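Local coordinates for leucine-rich-repeat protein (Methanosarcina barkeri, PDB 4WNR) that binds GDP and magnesium in its Roc G domain, here joined to part of the COR domain, within a longer protein that is probably a serine/threonine kinase, at residues K43-G48 with W95-Q100; T106-L111 with K330-C335; C223-Y228 with L268-L273. One frame throughout, in Å; residues are numbered along the deposited sequence.

Contact 1: K43-G48 with W95-Q100; sequences KVLLVG and WDFGGQ
W95 pairs with L45 across parallel strands through the flanking V44 and L46, whose O and N make the two backbone bonds. The amide W95 N donates to V44 O at 2.7 Å, and L46 N returns a bond to W95 O at 3.0 Å, the two running nearly along the C=O axis of their acceptors. The pairing belongs to strands 36-47 and 88-96 in the mixed sheet of the Roc domain.

On the face that L45 and W95 share, the K43 chain lies against the indole. It starts with CG anti to the backbone N (chi1 -173°) and passes over one face of the ring system, offset toward the rim, with CD 3.6 Å from the centroid of the five-membered ring in a CH-pi contact. It then bends at chi3. Its NZ is far enough from the six-membered ring for at most a weak cation-pi attraction, and its hydrogen bond goes instead to F110 O.

This is the core of a P-loop G domain: the strand 36-47 runs into G48 at the start of the P-loop, and D96-G99 fits the DxxG motif of G proteins. D96 OD2 hydrogen-bonds to T55 OG1, the side chain of a magnesium-binding residue, so the strand end is tied to the nucleotide site.

Apolar packing is carried by L45 CD2, which touches W95 CB at 3.7 Å and reaches the edge of the F97 ring at CZ, 3.6 Å away. F97 CD2 also brings the ring edge to L46 O, while V47 CG1 makes a looser contact with CE2.

On the L46 and D96 face, L46 CB lies 3.8 Å from D96 OD1. A water is modelled between L46 O, D96 OD1 and F97 N, its position doubtful.

Contact 2: T106-L111 with K330-C335; sequences THQFFL and KKFELC
F332 packs its ring against Q108 and F109, joining the end of COR helix 322-331 to the Roc loop that follows helix 99-104. The helix closes in a Schellman motif: E333, with positive phi, is its C-prime residue, its amide bonding to K330 O and that of L334 to M329 O. F332, at the first position outside the helix, and L334, just past the C-prime residue, both point their side chains toward segment 106-111.

F332 presents one ring face to the backbone of Q108 and F109, with Q108 C 4.1 Å above the plane and offset toward the rim. Q108 CB closes on the same ring at CD1, 3.7 Å away, the two side chains running antiparallel alongside one another. With no hydrogen bond linking the two segments, packing alone connects them.

F109 meets F332 obliquely, the planes 50° apart and the centroids separated by 5.4 Å. F332 CD2 comes to the edge of the F109 ring, 3.4 Å from CD1, and F109 also touches L328 of helix 322-331 and I278 of helix 275-286. T106 turns its OG1 to Y283 OH and offers only its methyl to L334, CG2 to CD2 4.1 Å. F109 and L334 meet tip to tip, with L334 CD2 4.0 Å from F109 CZ.

Contact 3: C223-Y228 with L268-L273; sequences CNFITY and LDTHVL
I226 and H271 form the hydrogen-bonded pair of a short two-stranded antiparallel sheet in the COR domain, I226 N to H271 O and H271 N to I226 O both at 2.9 Å. This is the compact part of the contact. Next to it F225 and V272 form a non-hydrogen-bonded pair, and L273 N bonds to N224 O at 2.8 Å. On the face of I226 and H271, I226 CG1 rests 3.7 Å from H271 CB and also touches L273 CD1. The F225 ring, on the other face, meets W277 of helix 275-286, keeping a touch on T270 CG2.

The imidazole of H271 is held from within its own segment: ND1 donates to D269 O at 3.1 Å, the acceptor lying in the ring plane although the donor stands above the carbonyl plane. The Y228 ring lies nearly parallel to it, planes 17° apart, but slid aside so that the two barely overlap. An alanine in place of H271 would probably leave D269 O without this donor and Y228 CD1 without the imidazole, its ring somewhat freer to turn though still beside R232.

Toward solvent the contact loosens. L268 reaches Y228 only with CD1, 4.1 Å from CD2, and C223 offers mainly its carbonyl O to L273 CB. D269 OD1 receives a weak bond from Y228 N, while R321 bridges OD2 and would steady the carboxylate. T227 sits at the N-cap position of helix 228-237; chi1 of 177° carries its OG1 to D269, where it donates to OD1 at 2.7 Å on the syn side, 31° out of the carboxylate plane.

Contacts 1 and 2 touch, their centres about 14 Å apart, through F110, by its carbonyl O and by its ring: CD1 lies 3.5 Å from W95 CZ3 and CD2 3.6 Å from F97 CE1. Nucleotide proximity falls off between them. The side chain of D96 in contact 1 is about 5 Å from both magnesium and GDP, whereas that of T106 in contact 2 is about 12 Å from the magnesium. Contact 3 lies within the chain loop closed by contact 2, with centres about 17 Å apart, and is about 22 Å from contact 1 between centres. Helix 275-286 spans all three, packing P275 on W95, I278 on F109 and W277 on V272.

Contact 1: K43-G48 with W95-Q100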
loop_
_atom_site.group_PDB
_atom_site.type_symbol
_atom_site.label_atom_id
_atom_site.label_comp_id
_atom_site.label_asym_id
_atom_site.label_seq_id
_atom_site.Cartn_x
_atom_site.Cartn_y
_atom_site.Cartn_z
ATOM N N LYS A 43 -2.898 -7.375 4.283
ATOM C CA LYS A 43 -2.587 -6.620 3.075
ATOM C C LYS A 43 -1.347 -7.225 2.424
ATOM O O LYS A 43 -0.315 -7.383 3.076
ATOM C CB LYS A 43 -2.350 -5.141 3.394
ATOM C CG LYS A 43 -2.181 -4.273 2.155
ATOM C CD LYS A 43 -2.288 -2.787 2.466
ATOM C CE LYS A 43 -1.065 -2.278 3.206
ATOM N NZ LYS A 43 -1.175 -0.829 3.527
ATOM N N VAL A 44 -1.462 -7.575 1.145
ATOM C CA VAL A 44 -0.339 -8.120 0.383
ATOM C C VAL A 44 0.141 -7.066 -0.610
ATOM O O VAL A 44 -0.636 -6.574 -1.431
ATOM C CB VAL A 44 -0.722 -9.420 -0.355
ATOM C CG1 VAL A 44 0.442 -9.930 -1.195
ATOM C CG2 VAL A 44 -1.144 -10.486 0.641
ATOM N N LEU A 45 1.426 -6.733 -0.534
ATOM C CA LEU A 45 2.004 -5.653 -1.331
ATOM C C LEU A 45 2.918 -6.191 -2.429
ATOM O O LEU A 45 4.000 -6.708 -2.145
ATOM C CB LEU A 45 2.786 -4.701 -0.423
ATOM C CG LEU A 45 1.928 -3.913 0.575
ATOM C CD1 LEU A 45 2.737 -3.497 1.790
ATOM C CD2 LEU A 45 1.298 -2.697 -0.091
ATOM N N LEU A 46 2.469 -6.070 -3.678
ATOM C CA LEU A 46 3.288 -6.418 -4.839
ATOM C C LEU A 46 4.286 -5.287 -5.074
ATOM O O LEU A 46 3.897 -4.178 -5.428
ATOM C CB LEU A 46 2.419 -6.619 -6.090
ATOM C CG LEU A 46 1.607 -7.912 -6.260
ATOM C CD1 LEU A 46 2.520 -9.120 -6.414
ATOM C CD2 LEU A 46 0.627 -8.118 -5.116
ATOM N N VAL A 47 5.567 -5.562 -4.853
ATOM C CA VAL A 47 6.614 -4.549 -5.030
ATOM C C VAL A 47 7.746 -5.057 -5.918
ATOM O O VAL A 47 7.932 -6.261 -6.087
ATOM C CB VAL A 47 7.181 -4.054 -3.681
ATOM C CG1 VAL A 47 6.117 -3.284 -2.916
ATOM C CG2 VAL A 47 7.715 -5.207 -2.842
ATOM N N GLY A 48 8.495 -4.115 -6.482
ATOM C CA GLY A 48 9.545 -4.417 -7.458
ATOM C C GLY A 48 9.562 -3.385 -8.570
ATOM O O GLY A 48 8.660 -2.549 -8.660
ATOM N N TRP A 95 -2.373 -5.347 -3.163
ATOM C CA TRP A 95 -2.092 -3.984 -3.619
ATOM C C TRP A 95 -1.086 -4.008 -4.767
ATOM O O TRP A 95 0.039 -4.487 -4.608
ATOM C CB TRP A 95 -1.555 -3.136 -2.466
ATOM C CG TRP A 95 -2.632 -2.596 -1.572
ATOM C CD1 TRP A 95 -3.522 -3.318 -0.839
ATOM C CD2 TRP A 95 -2.927 -1.218 -1.322
ATOM N NE1 TRP A 95 -4.357 -2.478 -0.143
ATOM C CE2 TRP A 95 -4.014 -1.183 -0.422
ATOM C CE3 TRP A 95 -2.381 -0.009 -1.770
ATOM C CZ2 TRP A 95 -4.566 0.014 0.041
ATOM C CZ3 TRP A 95 -2.929 1.181 -1.311
ATOM C CH2 TRP A 95 -4.012 1.182 -0.414
ATOM N N ASP A 96 -1.506 -3.489 -5.919
ATOM C CA ASP A 96 -0.674 -3.470 -7.123
ATOM C C ASP A 96 -0.355 -2.025 -7.523
ATOM O O ASP A 96 -1.259 -1.240 -7.812
ATOM C CB ASP A 96 -1.397 -4.195 -8.263
ATOM C CG ASP A 96 -0.454 -4.659 -9.356
ATOM O OD1 ASP A 96 0.695 -5.040 -9.040
ATOM O OD2 ASP A 96 -0.873 -4.659 -10.535
ATOM N N PHE A 97 0.932 -1.687 -7.531
ATOM C CA PHE A 97 1.391 -0.331 -7.836
ATOM C C PHE A 97 1.862 -0.222 -9.284
ATOM O O PHE A 97 2.696 -1.010 -9.732
ATOM C CB PHE A 97 2.525 0.068 -6.890
ATOM C CG PHE A 97 2.163 -0.035 -5.435
ATOM C CD1 PHE A 97 1.306 0.889 -4.852
ATOM C CD2 PHE A 97 2.673 -1.059 -4.649
ATOM C CE1 PHE A 97 0.966 0.794 -3.514
ATOM C CE2 PHE A 97 2.337 -1.157 -3.310
ATOM C CZ PHE A 97 1.482 -0.230 -2.741
ATOM N N GLY A 98 1.331 0.764 -10.004
ATOM C CA GLY A 98 1.653 0.963 -11.418
ATOM C C GLY A 98 3.013 1.588 -11.675
ATOM O O GLY A 98 3.786 1.832 -10.750
ATOM N N GLY A 99 3.293 1.849 -12.951
ATOM C CA GLY A 99 4.578 2.407 -13.387
ATOM C C GLY A 99 4.864 3.797 -12.847
ATOM O O GLY A 99 6.011 4.119 -12.531
ATOM N N GLN A 100 3.825 4.624 -12.751
ATOM C CA GLN A 100 3.948 5.959 -12.159
ATOM C C GLN A 100 4.263 5.906 -10.663
ATOM O O GLN A 100 4.973 6.768 -10.143
ATOM C CB GLN A 100 2.671 6.777 -12.383
ATOM C CG GLN A 100 2.616 7.493 -13.723
ATOM C CD GLN A 100 1.500 8.524 -13.781
ATOM O OE1 GLN A 100 0.343 8.219 -13.483
ATOM N NE2 GLN A 100 1.841 9.754 -14.167
HETATM O O HOH W 1 2.493 -3.597 -7.361
#

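Contact 2: T106-L111 with K330-C335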
loop_
_atom_site.group_PDB
_atom_site.type_symbol
_atom_site.label_atom_id
_atom_site.label_comp_id
_atom_site.label_asym_id
_atom_site.label_seq_id
_atom_site.Cartn_x
_atom_site.Cartn_y
_atom_site.Cartn_z
ATOM N N THR A 106 5.632 7.062 -5.113
ATOM C CA THR A 106 4.419 7.326 -4.330
ATOM C C THR A 106 3.860 6.056 -3.679
ATOM O O THR A 106 2.962 6.127 -2.839
ATOM C CB THR A 106 3.314 7.979 -5.183
ATOM O OG1 THR A 106 2.998 7.137 -6.297
ATOM C CG2 THR A 106 3.759 9.342 -5.685
ATOM N N HIS A 107 4.389 4.899 -4.072
ATOM C CA HIS A 107 4.036 3.625 -3.439
ATOM C C HIS A 107 4.454 3.582 -1.965
ATOM O O HIS A 107 3.868 2.848 -1.173
ATOM C CB HIS A 107 4.667 2.451 -4.191
ATOM C CG HIS A 107 6.152 2.353 -4.028
ATOM N ND1 HIS A 107 7.035 3.094 -4.782
ATOM C CD2 HIS A 107 6.909 1.598 -3.197
ATOM C CE1 HIS A 107 8.272 2.801 -4.423
ATOM N NE2 HIS A 107 8.223 1.897 -3.461
ATOM N N GLN A 108 5.467 4.375 -1.616
ATOM C CA GLN A 108 5.950 4.493 -0.235
ATOM C C GLN A 108 4.860 4.881 0.770
ATOM O O GLN A 108 4.949 4.530 1.949
ATOM C CB GLN A 108 7.085 5.518 -0.159
ATOM C CG GLN A 108 8.394 5.060 -0.777
ATOM C CD GLN A 108 9.451 6.149 -0.753
ATOM O OE1 GLN A 108 9.257 7.223 -1.323
ATOM N NE2 GLN A 108 10.576 5.880 -0.093
ATOM N N PHE A 109 3.836 5.598 0.307
ATOM C CA PHE A 109 2.748 6.045 1.187
ATOM C C PHE A 109 1.935 4.862 1.722
ATOM O O PHE A 109 1.350 4.942 2.803
ATOM C CB PHE A 109 1.785 7.013 0.472
ATOM C CG PHE A 109 2.457 8.111 -0.317
ATOM C CD1 PHE A 109 3.712 8.597 0.034
ATOM C CD2 PHE A 109 1.806 8.682 -1.403
ATOM C CE1 PHE A 109 4.313 9.608 -0.701
ATOM C CE2 PHE A 109 2.397 9.696 -2.137
ATOM C CZ PHE A 109 3.651 10.161 -1.786
ATOM N N PHE A 110 1.905 3.772 0.957
ATOM C CA PHE A 110 1.031 2.635 1.242
ATOM C C PHE A 110 1.765 1.396 1.761
ATOM O O PHE A 110 1.135 0.372 2.025
ATOM C CB PHE A 110 0.232 2.293 -0.015
ATOM C CG PHE A 110 -0.303 3.503 -0.730
ATOM C CD1 PHE A 110 -1.414 4.180 -0.244
ATOM C CD2 PHE A 110 0.316 3.978 -1.879
ATOM C CE1 PHE A 110 -1.905 5.297 -0.896
ATOM C CE2 PHE A 110 -0.171 5.096 -2.537
ATOM C CZ PHE A 110 -1.283 5.757 -2.045
ATOM N N LEU A 111 3.086 1.484 1.901
ATOM C CA LEU A 111 3.867 0.411 2.516
ATOM C C LEU A 111 3.686 0.475 4.026
ATOM O O LEU A 111 3.861 1.535 4.627
ATOM C CB LEU A 111 5.352 0.535 2.164
ATOM C CG LEU A 111 5.723 0.637 0.682
ATOM C CD1 LEU A 111 7.236 0.591 0.528
ATOM C CD2 LEU A 111 5.070 -0.459 -0.148
ATOM N N LYS A 330 7.203 15.738 1.717
ATOM C CA LYS A 330 8.432 15.997 2.479
ATOM C C LYS A 330 8.902 14.761 3.247
ATOM O O LYS A 330 10.098 14.475 3.304
ATOM C CB LYS A 330 8.228 17.145 3.472
ATOM C CG LYS A 330 8.352 18.536 2.871
ATOM C CD LYS A 330 8.052 19.625 3.895
ATOM C CE LYS A 330 9.032 19.606 5.062
ATOM N NZ LYS A 330 8.934 20.832 5.901
ATOM N N LYS A 331 7.946 14.045 3.833
ATOM C CA LYS A 331 8.230 12.883 4.678
ATOM C C LYS A 331 9.030 11.814 3.936
ATOM O O LYS A 331 10.022 11.302 4.457
ATOM C CB LYS A 331 6.922 12.274 5.198
ATOM C CG LYS A 331 7.091 11.349 6.390
ATOM C CD LYS A 331 5.865 10.473 6.589
ATOM C CE LYS A 331 5.777 9.936 8.009
ATOM N NZ LYS A 331 7.036 9.285 8.468
ATOM N N PHE A 332 8.593 11.491 2.720
ATOM C CA PHE A 332 9.213 10.427 1.921
ATOM C C PHE A 332 10.232 10.944 0.896
ATOM O O PHE A 332 10.589 10.232 -0.044
ATOM C CB PHE A 332 8.128 9.604 1.228
ATOM C CG PHE A 332 7.209 8.898 2.181
ATOM C CD1 PHE A 332 7.598 7.713 2.788
ATOM C CD2 PHE A 332 5.961 9.421 2.479
ATOM C CE1 PHE A 332 6.754 7.058 3.671
ATOM C CE2 PHE A 332 5.112 8.770 3.360
ATOM C CZ PHE A 332 5.510 7.587 3.957
ATOM N N GLU A 333 10.698 12.177 1.091
ATOM C CA GLU A 333 11.786 12.762 0.293
ATOM C C GLU A 333 11.458 12.921 -1.198
ATOM O O GLU A 333 12.321 12.740 -2.057
ATOM C CB GLU A 333 13.084 11.965 0.481
ATOM C CG GLU A 333 13.461 11.744 1.939
ATOM C CD GLU A 333 14.841 11.139 2.107
ATOM O OE1 GLU A 333 15.785 11.603 1.434
ATOM O OE2 GLU A 333 14.982 10.203 2.923
ATOM N N LEU A 334 10.207 13.267 -1.487
ATOM C CA LEU A 334 9.803 13.717 -2.822
ATOM C C LEU A 334 9.875 15.246 -2.892
ATOM O O LEU A 334 9.593 15.846 -3.930
ATOM C CB LEU A 334 8.375 13.256 -3.139
ATOM C CG LEU A 334 8.169 11.785 -3.516
ATOM C CD1 LEU A 334 8.601 10.849 -2.398
ATOM C CD2 LEU A 334 6.711 11.544 -3.879
ATOM N N CYS A 335 10.261 15.862 -1.778
ATOM C CA CYS A 335 10.250 17.310 -1.638
ATOM C C CYS A 335 11.273 17.728 -0.582
ATOM O O CYS A 335 11.519 16.991 0.376
ATOM C CB CYS A 335 8.850 17.766 -1.223
ATOM S SG CYS A 335 8.313 19.303 -1.990
#

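Contact 3: C223-Y228 with L268-L273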
loop_
_atom_site.group_PDB
_atom_site.type_symbol
_atom_site.label_atom_id
_atom_site.label_comp_id
_atom_site.label_asym_id
_atom_site.label_seq_id
_atom_site.Cartn_x
_atom_site.Cartn_y
_atom_site.Cartn_z
ATOM N N CYS A 223 -16.252 8.452 0.202
ATOM C CA CYS A 223 -15.521 9.708 0.388
ATOM C C CYS A 223 -14.035 9.525 0.091
ATOM O O CYS A 223 -13.497 8.427 0.237
ATOM C CB CYS A 223 -15.689 10.221 1.821
ATOM S SG CYS A 223 -17.404 10.367 2.369
ATOM N N ASN A 224 -13.382 10.606 -0.323
ATOM C CA ASN A 224 -11.941 10.589 -0.569
ATOM C C ASN A 224 -11.167 10.442 0.735
ATOM O O ASN A 224 -10.207 9.674 0.818
ATOM C CB ASN A 224 -11.497 11.866 -1.291
ATOM C CG ASN A 224 -12.080 11.988 -2.688
ATOM O OD1 ASN A 224 -12.595 13.041 -3.062
ATOM N ND2 ASN A 224 -11.996 10.917 -3.471
ATOM N N PHE A 225 -11.594 11.191 1.747
ATOM C CA PHE A 225 -11.004 11.111 3.080
ATOM C C PHE A 225 -11.989 11.582 4.143
ATOM O O PHE A 225 -13.064 12.094 3.827
ATOM C CB PHE A 225 -9.730 11.958 3.151
ATOM C CG PHE A 225 -9.981 13.438 3.054
ATOM C CD1 PHE A 225 -10.088 14.057 1.816
ATOM C CD2 PHE A 225 -10.113 14.210 4.201
ATOM C CE1 PHE A 225 -10.322 15.419 1.724
ATOM C CE2 PHE A 225 -10.348 15.573 4.116
ATOM C CZ PHE A 225 -10.451 16.177 2.875
ATOM N N ILE A 226 -11.608 11.401 5.403
ATOM C CA ILE A 226 -12.381 11.914 6.535
ATOM C C ILE A 226 -11.444 12.503 7.586
ATOM O O ILE A 226 -10.309 12.052 7.739
ATOM C CB ILE A 226 -13.273 10.826 7.178
ATOM C CG1 ILE A 226 -12.432 9.634 7.657
ATOM C CG2 ILE A 226 -14.351 10.381 6.196
ATOM C CD1 ILE A 226 -13.229 8.541 8.339
ATOM N N THR A 227 -11.925 13.519 8.297
ATOM C CA THR A 227 -11.143 14.140 9.367
ATOM C C THR A 227 -11.183 13.272 10.627
ATOM O O THR A 227 -11.998 12.358 10.737
ATOM C CB THR A 227 -11.591 15.593 9.672
ATOM O OG1 THR A 227 -10.824 16.114 10.766
ATOM C CG2 THR A 227 -13.072 15.678 10.018
ATOM N N TYR A 228 -10.294 13.570 11.569
ATOM C CA TYR A 228 -10.149 12.770 12.791
ATOM C C TYR A 228 -11.360 12.917 13.721
ATOM O O TYR A 228 -11.637 12.033 14.534
ATOM C CB TYR A 228 -8.848 13.151 13.514
ATOM C CG TYR A 228 -8.336 12.160 14.554
ATOM C CD1 TYR A 228 -8.596 10.790 14.459
ATOM C CD2 TYR A 228 -7.547 12.598 15.615
ATOM C CE1 TYR A 228 -8.110 9.900 15.403
ATOM C CE2 TYR A 228 -7.058 11.713 16.561
ATOM C CZ TYR A 228 -7.341 10.368 16.452
ATOM O OH TYR A 228 -6.850 9.494 17.395
ATOM N N LEU A 268 -1.843 13.650 10.815
ATOM C CA LEU A 268 -2.779 12.756 11.515
ATOM C C LEU A 268 -4.262 13.083 11.343
ATOM O O LEU A 268 -5.112 12.234 11.606
ATOM C CB LEU A 268 -2.427 12.653 13.008
ATOM C CG LEU A 268 -2.579 13.884 13.906
ATOM C CD1 LEU A 268 -4.033 14.162 14.249
ATOM C CD2 LEU A 268 -1.785 13.692 15.191
ATOM N N ASP A 269 -4.580 14.304 10.921
ATOM C CA ASP A 269 -5.977 14.700 10.742
ATOM C C ASP A 269 -6.624 13.991 9.552
ATOM O O ASP A 269 -7.786 13.589 9.623
ATOM C CB ASP A 269 -6.096 16.217 10.570
ATOM C CG ASP A 269 -7.535 16.707 10.682
ATOM O OD1 ASP A 269 -8.250 16.272 11.610
ATOM O OD2 ASP A 269 -7.953 17.529 9.841
ATOM N N THR A 270 -5.867 13.838 8.467
ATOM C CA THR A 270 -6.387 13.256 7.229
ATOM C C THR A 270 -6.382 11.722 7.255
ATOM O O THR A 270 -5.324 11.096 7.341
ATOM C CB THR A 270 -5.575 13.740 6.011
ATOM O OG1 THR A 270 -5.416 15.162 6.076
ATOM C CG2 THR A 270 -6.275 13.369 4.703
ATOM N N HIS A 271 -7.574 11.132 7.174
ATOM C CA HIS A 271 -7.741 9.683 7.054
ATOM C C HIS A 271 -8.222 9.365 5.644
ATOM O O HIS A 271 -9.419 9.432 5.362
ATOM C CB HIS A 271 -8.757 9.164 8.073
ATOM C CG HIS A 271 -8.310 9.289 9.496
ATOM N ND1 HIS A 271 -8.034 10.503 10.086
ATOM C CD2 HIS A 271 -8.108 8.351 10.452
ATOM C CE1 HIS A 271 -7.667 10.308 11.340
ATOM N NE2 HIS A 271 -7.705 9.010 11.588
ATOM N N VAL A 272 -7.287 9.019 4.766
ATOM C CA VAL A 272 -7.591 8.815 3.349
ATOM C C VAL A 272 -8.258 7.459 3.109
ATOM O O VAL A 272 -7.732 6.418 3.508
ATOM C CB VAL A 272 -6.321 8.935 2.481
ATOM C CG1 VAL A 272 -6.637 8.676 1.013
ATOM C CG2 VAL A 272 -5.695 10.312 2.652
ATOM N N LEU A 273 -9.416 7.490 2.453
ATOM C CA LEU A 273 -10.159 6.278 2.085
ATOM C C LEU A 273 -9.886 5.851 0.641
ATOM O O LEU A 273 -9.936 4.662 0.325
ATOM C CB LEU A 273 -11.664 6.491 2.285
ATOM C CG LEU A 273 -12.213 6.212 3.688
ATOM C CD1 LEU A 273 -11.447 6.971 4.762
ATOM C CD2 LEU A 273 -13.694 6.561 3.743
#